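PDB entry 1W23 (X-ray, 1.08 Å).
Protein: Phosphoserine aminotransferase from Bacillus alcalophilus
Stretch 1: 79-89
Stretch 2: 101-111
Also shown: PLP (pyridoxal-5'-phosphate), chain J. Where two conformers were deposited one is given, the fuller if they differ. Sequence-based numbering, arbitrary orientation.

Stretch 1 79-89: QFTMLPMNLLT
Stretch 2 (101-111) SWSEKALKEAK

How do the two backbones lie against each other? Both stretches are helical, 79-87 and 101-111, running in broadly the same direction at 42° (signed crossing angle -42°), with axes 8.2 Å apart at closest approach. The register pairs Phe-80 with Ala-106 (CA to CA 4.8 Å), Thr-81 with Glu-109 (CA to CA 5.3 Å) and Pro-84 with Ala-110 (CA to CA 5.6 Å). The first helix kinks at Pro-84, whose ring nitrogen has no hydrogen to give the preceding turn.

What meets Phe-80 at the start of stretch 2? Its side chain (chi1 -63°, m; chi2 162°) is a knob among Trp-102, Lys-105, Ala-106 and Glu-109. Trp-102 (chi1 -68°, m; chi2 116°) brings CE3 to 4.0 Å from Phe-80 CZ, an apolar contact beside the cofactor: PLP C2 lies over a face of the indole, 3.5 Å from Trp-102 CG, while PLP C6 is 3.7 Å from Phe-80 CZ. One turn on, Lys-105 CB lies 3.8 Å from Phe-80 CE1, and the end of the lysine leads away.

Why do the helices come so close at Ala-106? Its small methyl CB sits over a face of the Phe-80 ring, 3.6 Å from Phe-80 CD2, in a CH-pi contact. Water 1 donates to both Phe-80 O (2.8 Å) and Ala-106 O (2.9 Å).

How is the far end joined without direct hydrogen bonds? Glu-109 (chi1 and chi2 both m) places CB 3.5 Å from Phe-80 O. Water 2 accepts from Thr-81 OG1 (2.8 Å) and donates to Glu-109 O (2.9 Å) and Glu-109 OE1 (2.8 Å), bridging the polar groups. Ala-110 CB then packs 4.0 Å from Pro-84 CB and 4.2 Å from CD2 of Leu-88 (chi1 t, chi2 p), just past the first helix.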

ATOM      1  N   GLN A  79     -10.149   0.644   6.457  1.00  9.35           N
ATOM      2  CA  GLN A  79     -10.945  -0.224   7.309  1.00  9.15           C
ATOM      3  C   GLN A  79     -12.127   0.511   7.924  1.00  9.11           C
ATOM      4  O   GLN A  79     -13.154  -0.143   8.179  1.00  9.77           O
ATOM      5  CB  GLN A  79     -10.056  -0.830   8.422  1.00  9.20           C
ATOM      6  CG  GLN A  79      -8.947  -1.726   7.877  1.00  9.41           C
ATOM      7  CD  GLN A  79      -9.565  -2.821   7.000  1.00 10.21           C
ATOM      8  OE1 GLN A  79     -10.392  -3.604   7.527  1.00 11.88           O
ATOM      9  NE2 GLN A  79      -9.196  -2.871   5.746  1.00 11.09           N
ATOM     10  N   PHE A  80     -12.036   1.802   8.142  1.00  9.00           N
ATOM     11  CA  PHE A  80     -13.189   2.546   8.650  1.00  9.59           C
ATOM     12  C   PHE A  80     -14.413   2.381   7.784  1.00  9.82           C
ATOM     13  O   PHE A  80     -15.531   2.366   8.294  1.00 10.45           O
ATOM     14  CB  PHE A  80     -12.888   4.036   8.774  1.00  9.58           C
ATOM     15  CG  PHE A  80     -11.777   4.442   9.754  1.00  9.10           C
ATOM     16  CD1 PHE A  80     -11.218   5.689   9.633  1.00  9.45           C
ATOM     17  CD2 PHE A  80     -11.364   3.608  10.782  1.00  9.24           C
ATOM     18  CE1 PHE A  80     -10.251   6.136  10.531  1.00 10.31           C
ATOM     19  CE2 PHE A  80     -10.400   4.040  11.674  1.00  9.99           C
ATOM     20  CZ  PHE A  80      -9.888   5.298  11.573  1.00  9.94           C
ATOM     21  N   THR A  81     -14.243   2.288   6.467  1.00 10.01           N
ATOM     22  CA  THR A  81     -15.380   2.038   5.551  1.00 10.45           C
ATOM     23  C   THR A  81     -15.556   0.556   5.242  1.00 10.32           C
ATOM     24  O   THR A  81     -16.698   0.060   5.149  1.00 10.71           O
ATOM     25  CB  THR A  81     -15.271   2.906   4.291  1.00 11.22           C
ATOM     26  OG1 THR A  81     -16.551   2.813   3.594  1.00 12.38           O
ATOM     27  CG2 THR A  81     -14.191   2.528   3.325  1.00 12.24           C
ATOM     28  N   MET A  82     -14.484  -0.254   5.108  1.00 10.17           N
ATOM     29  CA  MET A  82     -14.642  -1.650   4.764  1.00 11.09           C
ATOM     30  C   MET A  82     -15.415  -2.398   5.822  1.00 10.52           C
ATOM     31  O   MET A  82     -16.227  -3.261   5.513  1.00 11.62           O
ATOM     32  CB  MET A  82     -13.249  -2.215   4.451  0.70 11.35           C
ATOM     33  CG  MET A  82     -13.263  -3.545   3.768  0.70 10.50           C
ATOM     34  SD  MET A  82     -11.606  -4.025   3.294  0.70 11.46           S
ATOM     35  CE  MET A  82     -11.783  -5.713   2.785  0.70 12.74           C
ATOM     36  N   LEU A  83     -15.194  -2.074   7.096  1.00 10.07           N
ATOM     37  CA  LEU A  83     -15.911  -2.775   8.185  1.00 10.38           C
ATOM     38  C   LEU A  83     -17.411  -2.616   8.066  1.00 10.71           C
ATOM     39  O   LEU A  83     -18.140  -3.616   7.923  1.00 11.96           O
ATOM     40  CB  LEU A  83     -15.342  -2.322   9.540  1.00 12.32           C
ATOM     41  CG  LEU A  83     -16.316  -2.572  10.767  1.00 17.38           C
ATOM     42  CD1 LEU A  83     -16.391  -4.034  11.044  1.00 22.43           C
ATOM     43  CD2 LEU A  83     -15.917  -1.755  11.979  1.00 17.58           C
ATOM     44  N   PRO A  84     -17.970  -1.384   8.045  1.00 10.79           N
ATOM     45  CA  PRO A  84     -19.443  -1.289   7.891  1.00 11.49           C
ATOM     46  C   PRO A  84     -19.919  -1.780   6.540  1.00 12.01           C
ATOM     47  O   PRO A  84     -21.016  -2.318   6.427  1.00 12.32           O
ATOM     48  CB  PRO A  84     -19.712   0.192   8.146  1.00 12.34           C
ATOM     49  CG  PRO A  84     -18.390   0.898   7.882  1.00 11.95           C
ATOM     50  CD  PRO A  84     -17.390  -0.085   8.381  1.00 11.41           C
ATOM     51  N   MET A  85     -19.120  -1.633   5.479  1.00 11.61           N
ATOM     52  CA  MET A  85     -19.574  -2.184   4.177  1.00 13.34           C
ATOM     53  C   MET A  85     -19.844  -3.679   4.244  1.00 13.47           C
ATOM     54  O   MET A  85     -20.714  -4.196   3.584  1.00 16.95           O
ATOM     55  CB  MET A  85     -18.509  -2.108   3.078  0.50 14.41           C
ATOM     56  CG  MET A  85     -18.438  -0.749   2.456  0.50 12.22           C
ATOM     57  SD  MET A  85     -17.199  -0.757   1.166  0.50 13.80           S
ATOM     58  CE  MET A  85     -17.320   0.940   0.620  0.50 18.79           C
ATOM     59  N   ASN A  86     -19.103  -4.403   5.072  1.00 12.60           N
ATOM     60  CA  ASN A  86     -19.267  -5.822   5.207  1.00 13.00           C
ATOM     61  C   ASN A  86     -20.225  -6.231   6.292  1.00 13.69           C
ATOM     62  O   ASN A  86     -20.896  -7.243   6.102  1.00 18.10           O
ATOM     63  CB  ASN A  86     -17.897  -6.510   5.416  1.00 13.08           C
ATOM     64  CG  ASN A  86     -17.073  -6.602   4.150  1.00 12.22           C
ATOM     65  OD1 ASN A  86     -16.990  -7.675   3.529  1.00 13.43           O
ATOM     66  ND2 ASN A  86     -16.471  -5.481   3.719  1.00 12.52           N
ATOM     67  N   LEU A  87     -20.313  -5.528   7.399  1.00 12.47           N
ATOM     68  CA  LEU A  87     -21.102  -5.976   8.540  1.00 13.13           C
ATOM     69  C   LEU A  87     -22.319  -5.109   8.857  1.00 13.35           C
ATOM     70  O   LEU A  87     -23.227  -5.569   9.571  1.00 15.15           O
ATOM     71  CB  LEU A  87     -20.205  -6.049   9.810  1.00 15.74           C
ATOM     72  CG  LEU A  87     -19.229  -7.204   9.950  1.00 18.57           C
ATOM     73  CD1 LEU A  87     -18.577  -7.094  11.334  1.00 20.68           C
ATOM     74  CD2 LEU A  87     -19.901  -8.566   9.699  1.00 24.22           C
ATOM     75  N   LEU A  88     -22.379  -3.881   8.402  1.00 13.10           N
ATOM     76  CA  LEU A  88     -23.514  -3.003   8.767  1.00 13.88           C
ATOM     77  C   LEU A  88     -24.632  -3.222   7.781  1.00 15.50           C
ATOM     78  O   LEU A  88     -24.759  -2.523   6.770  1.00 21.27           O
ATOM     79  CB  LEU A  88     -23.005  -1.558   8.847  1.00 14.05           C
ATOM     80  CG  LEU A  88     -24.045  -0.529   9.309  1.00 15.25           C
ATOM     81  CD1 LEU A  88     -24.749  -0.959  10.563  1.00 17.24           C
ATOM     82  CD2 LEU A  88     -23.431   0.852   9.512  1.00 16.92           C
ATOM     83  N   THR A  89     -25.466  -4.201   8.048  1.00 18.58           N
ATOM     84  CA  THR A  89     -26.544  -4.605   7.147  1.00 21.59           C
ATOM     85  C   THR A  89     -27.825  -3.878   7.511  1.00 19.86           C
ATOM     86  O   THR A  89     -27.983  -3.286   8.602  1.00 19.65           O
ATOM     87  CB  THR A  89     -26.813  -6.112   7.255  1.00 23.53           C
ATOM     88  OG1 THR A  89     -27.173  -6.407   8.595  1.00 29.44           O
ATOM     89  CG2 THR A  89     -25.591  -6.928   6.937  1.00 33.01           C
ATOM     90  N   SER A 101     -10.208  11.301  18.413  1.00 10.15           N
ATOM     91  CA  SER A 101     -10.455  11.716  17.050  1.00 10.97           C
ATOM     92  C   SER A 101     -10.514  10.526  16.103  1.00  9.63           C
ATOM     93  O   SER A 101     -11.351  10.479  15.185  1.00 10.51           O
ATOM     94  CB  SER A 101      -9.303  12.729  16.607  1.00 15.52           C
ATOM     95  OG  SER A 101      -9.356  12.898  15.196  1.00 20.42           O
ATOM     96  N   TRP A 102      -9.620   9.535  16.280  1.00  9.62           N
ATOM     97  CA  TRP A 102      -9.681   8.355  15.429  1.00  9.39           C
ATOM     98  C   TRP A 102     -10.985   7.612  15.616  1.00  8.83           C
ATOM     99  O   TRP A 102     -11.515   7.047  14.628  1.00  9.37           O
ATOM    100  CB  TRP A 102      -8.445   7.439  15.655  1.00  9.09           C
ATOM    101  CG  TRP A 102      -7.189   8.136  15.134  1.00  8.97           C
ATOM    102  CD1 TRP A 102      -6.109   8.541  15.851  1.00  9.59           C
ATOM    103  CD2 TRP A 102      -6.948   8.528  13.778  1.00  9.47           C
ATOM    104  NE1 TRP A 102      -5.204   9.134  15.030  1.00 10.67           N
ATOM    105  CE2 TRP A 102      -5.680   9.146  13.749  1.00 10.24           C
ATOM    106  CE3 TRP A 102      -7.647   8.401  12.565  1.00 10.35           C
ATOM    107  CZ2 TRP A 102      -5.137   9.639  12.571  1.00 12.94           C
ATOM    108  CZ3 TRP A 102      -7.109   8.891  11.399  1.00 12.42           C
ATOM    109  CH2 TRP A 102      -5.855   9.501  11.429  1.00 13.89           C
ATOM    110  N   SER A 103     -11.561   7.582  16.816  1.00  9.14           N
ATOM    111  CA  SER A 103     -12.883   6.980  16.984  1.00  9.23           C
ATOM    112  C   SER A 103     -13.939   7.725  16.144  1.00  9.21           C
ATOM    113  O   SER A 103     -14.804   7.128  15.514  1.00  9.96           O
ATOM    114  CB  SER A 103     -13.343   7.030  18.432  1.00  9.42           C
ATOM    115  OG  SER A 103     -12.416   6.470  19.361  1.00  9.61           O
ATOM    116  N   GLU A 104     -13.865   9.077  16.185  1.00  9.88           N
ATOM    117  CA  GLU A 104     -14.792   9.909  15.433  1.00 10.12           C
ATOM    118  C   GLU A 104     -14.684   9.626  13.925  1.00  9.81           C
ATOM    119  O   GLU A 104     -15.708   9.552  13.230  1.00 10.49           O
ATOM    120  CB  GLU A 104     -14.543  11.379  15.683  1.00 10.59           C
ATOM    121  CG  GLU A 104     -14.833  11.808  17.087  1.00 11.53           C
ATOM    122  CD  GLU A 104     -14.535  13.263  17.401  1.00 13.33           C
ATOM    123  OE1 GLU A 104     -14.867  13.739  18.495  1.00 14.46           O
ATOM    124  OE2 GLU A 104     -13.963  13.969  16.526  1.00 18.35           O
ATOM    125  N   LYS A 105     -13.469   9.466  13.411  1.00  9.84           N
ATOM    126  CA  LYS A 105     -13.297   9.230  11.976  1.00 10.19           C
ATOM    127  C   LYS A 105     -13.895   7.896  11.596  1.00 10.05           C
ATOM    128  O   LYS A 105     -14.467   7.731  10.489  1.00 10.72           O
ATOM    129  CB  LYS A 105     -11.820   9.371  11.617  0.50 11.79           C
ATOM    130  CG  LYS A 105     -11.342  10.809  11.389  0.50 16.58           C
ATOM    131  CD  LYS A 105      -9.824  10.930  11.515  0.50 20.18           C
ATOM    132  CE  LYS A 105      -9.116  11.228  10.220  0.50 26.97           C
ATOM    133  NZ  LYS A 105      -9.349  12.628   9.767  0.50 41.95           N
ATOM    134  N   ALA A 106     -13.791   6.874  12.455  1.00  9.44           N
ATOM    135  CA  ALA A 106     -14.392   5.577  12.188  1.00  9.98           C
ATOM    136  C   ALA A 106     -15.923   5.689  12.141  1.00  9.70           C
ATOM    137  O   ALA A 106     -16.593   5.181  11.238  1.00 10.22           O
ATOM    138  CB  ALA A 106     -13.921   4.519  13.189  1.00 10.34           C
ATOM    139  N   LEU A 107     -16.489   6.373  13.136  1.00  9.79           N
ATOM    140  CA  LEU A 107     -17.950   6.579  13.196  1.00 10.11           C
ATOM    141  C   LEU A 107     -18.431   7.241  11.939  1.00 10.10           C
ATOM    142  O   LEU A 107     -19.484   6.852  11.392  1.00 11.19           O
ATOM    143  CB  LEU A 107     -18.281   7.373  14.451  1.00 10.74           C
ATOM    144  CG  LEU A 107     -19.715   7.862  14.556  1.00 11.04           C
ATOM    145  CD1 LEU A 107     -20.716   6.733  14.624  1.00 12.65           C
ATOM    146  CD2 LEU A 107     -19.898   8.770  15.762  1.00 13.27           C
ATOM    147  N   LYS A 108     -17.740   8.277  11.493  1.00 10.77           N
ATOM    148  CA  LYS A 108     -18.148   9.081  10.332  1.00 11.42           C
ATOM    149  C   LYS A 108     -18.369   8.180   9.124  1.00 11.01           C
ATOM    150  O   LYS A 108     -19.322   8.343   8.358  1.00 12.40           O
ATOM    151  CB  LYS A 108     -17.139  10.176  10.053  1.00 12.26           C
ATOM    152  CG  LYS A 108     -17.323  10.961   8.788  1.00 16.92           C
ATOM    153  CD  LYS A 108     -16.185  11.941   8.532  1.00 21.28           C
ATOM    154  CE  LYS A 108     -16.164  12.613   7.173  0.50 24.72           C
ATOM    155  NZ  LYS A 108     -17.410  13.367   6.854  0.50 25.82           N
ATOM    156  N   GLU A 109     -17.444   7.220   8.888  1.00 10.73           N
ATOM    157  CA  GLU A 109     -17.577   6.383   7.705  1.00 10.58           C
ATOM    158  C   GLU A 109     -18.751   5.441   7.821  1.00 10.54           C
ATOM    159  O   GLU A 109     -19.425   5.155   6.814  1.00 12.31           O
ATOM    160  CB  GLU A 109     -16.277   5.624   7.436  1.00 10.48           C
ATOM    161  CG  GLU A 109     -15.120   6.519   7.106  1.00 11.02           C
ATOM    162  CD  GLU A 109     -15.415   7.508   5.999  1.00 11.32           C
ATOM    163  OE1 GLU A 109     -15.880   7.069   4.909  1.00 12.44           O
ATOM    164  OE2 GLU A 109     -15.160   8.717   6.222  1.00 12.16           O
ATOM    165  N   ALA A 110     -19.033   4.919   9.003  1.00 11.18           N
ATOM    166  CA  ALA A 110     -20.204   4.082   9.173  1.00 11.31           C
ATOM    167  C   ALA A 110     -21.492   4.833   8.945  1.00 11.67           C
ATOM    168  O   ALA A 110     -22.446   4.271   8.372  1.00 12.34           O
ATOM    169  CB  ALA A 110     -20.194   3.405  10.544  1.00 12.46           C
ATOM    170  N   LYS A 111     -21.575   6.105   9.317  1.00 12.62           N
ATOM    171  CA  LYS A 111     -22.773   6.917   9.154  1.00 14.90           C
ATOM    172  C   LYS A 111     -23.120   7.057   7.700  1.00 16.34           C
ATOM    173  O   LYS A 111     -24.328   7.186   7.365  1.00 18.33           O
ATOM    174  CB  LYS A 111     -22.545   8.318   9.686  1.00 20.25           C
ATOM    175  CG  LYS A 111     -22.533   8.443  11.152  1.00 24.67           C
ATOM    176  CD  LYS A 111     -22.783   9.905  11.563  1.00 32.23           C
ATOM    177  CE  LYS A 111     -22.980  10.037  13.013  1.00 27.42           C
ATOM    178  NZ  LYS A 111     -22.727  11.235  13.815  1.00 40.54           N
TER
HETATM  179  N1  PLP J1367      -6.402   4.850  13.746  1.00  8.51           N
HETATM  180  C2  PLP J1367      -5.428   5.178  14.674  1.00  8.34           C
HETATM  181  C2A PLP J1367      -5.697   4.803  16.084  1.00 10.14           C
HETATM  182  C3  PLP J1367      -4.269   5.814  14.258  1.00  9.86           C
HETATM  183  O3  PLP J1367      -3.334   6.102  15.135  1.00 11.51           O
HETATM  184  C4  PLP J1367      -4.094   6.150  12.866  1.00 10.95           C
HETATM  185  C4A PLP J1367      -2.814   6.769  12.430  1.00 21.32           C
HETATM  186  C5  PLP J1367      -5.104   5.786  11.959  1.00  9.55           C
HETATM  187  C6  PLP J1367      -6.248   5.164  12.432  1.00  8.90           C
HETATM  188  C5A PLP J1367      -5.034   6.114  10.496  1.00 11.59           C
HETATM  189  O4P PLP J1367      -4.150   5.134   9.836  1.00  9.59           O
HETATM  190  P   PLP J1367      -3.829   5.305   8.244  1.00  8.60           P
HETATM  191  O1P PLP J1367      -3.129   6.619   8.088  1.00  8.88           O
HETATM  192  O2P PLP J1367      -5.166   5.274   7.519  1.00  9.14           O
HETATM  193  O3P PLP J1367      -2.993   4.064   7.979  1.00 10.00           O
HETATM  194  O   HOH W   1     -15.931   2.348  11.061  1.00 13.42           O
HETATM  195  O   HOH W   2     -17.842   5.105   4.429  1.00 11.88           O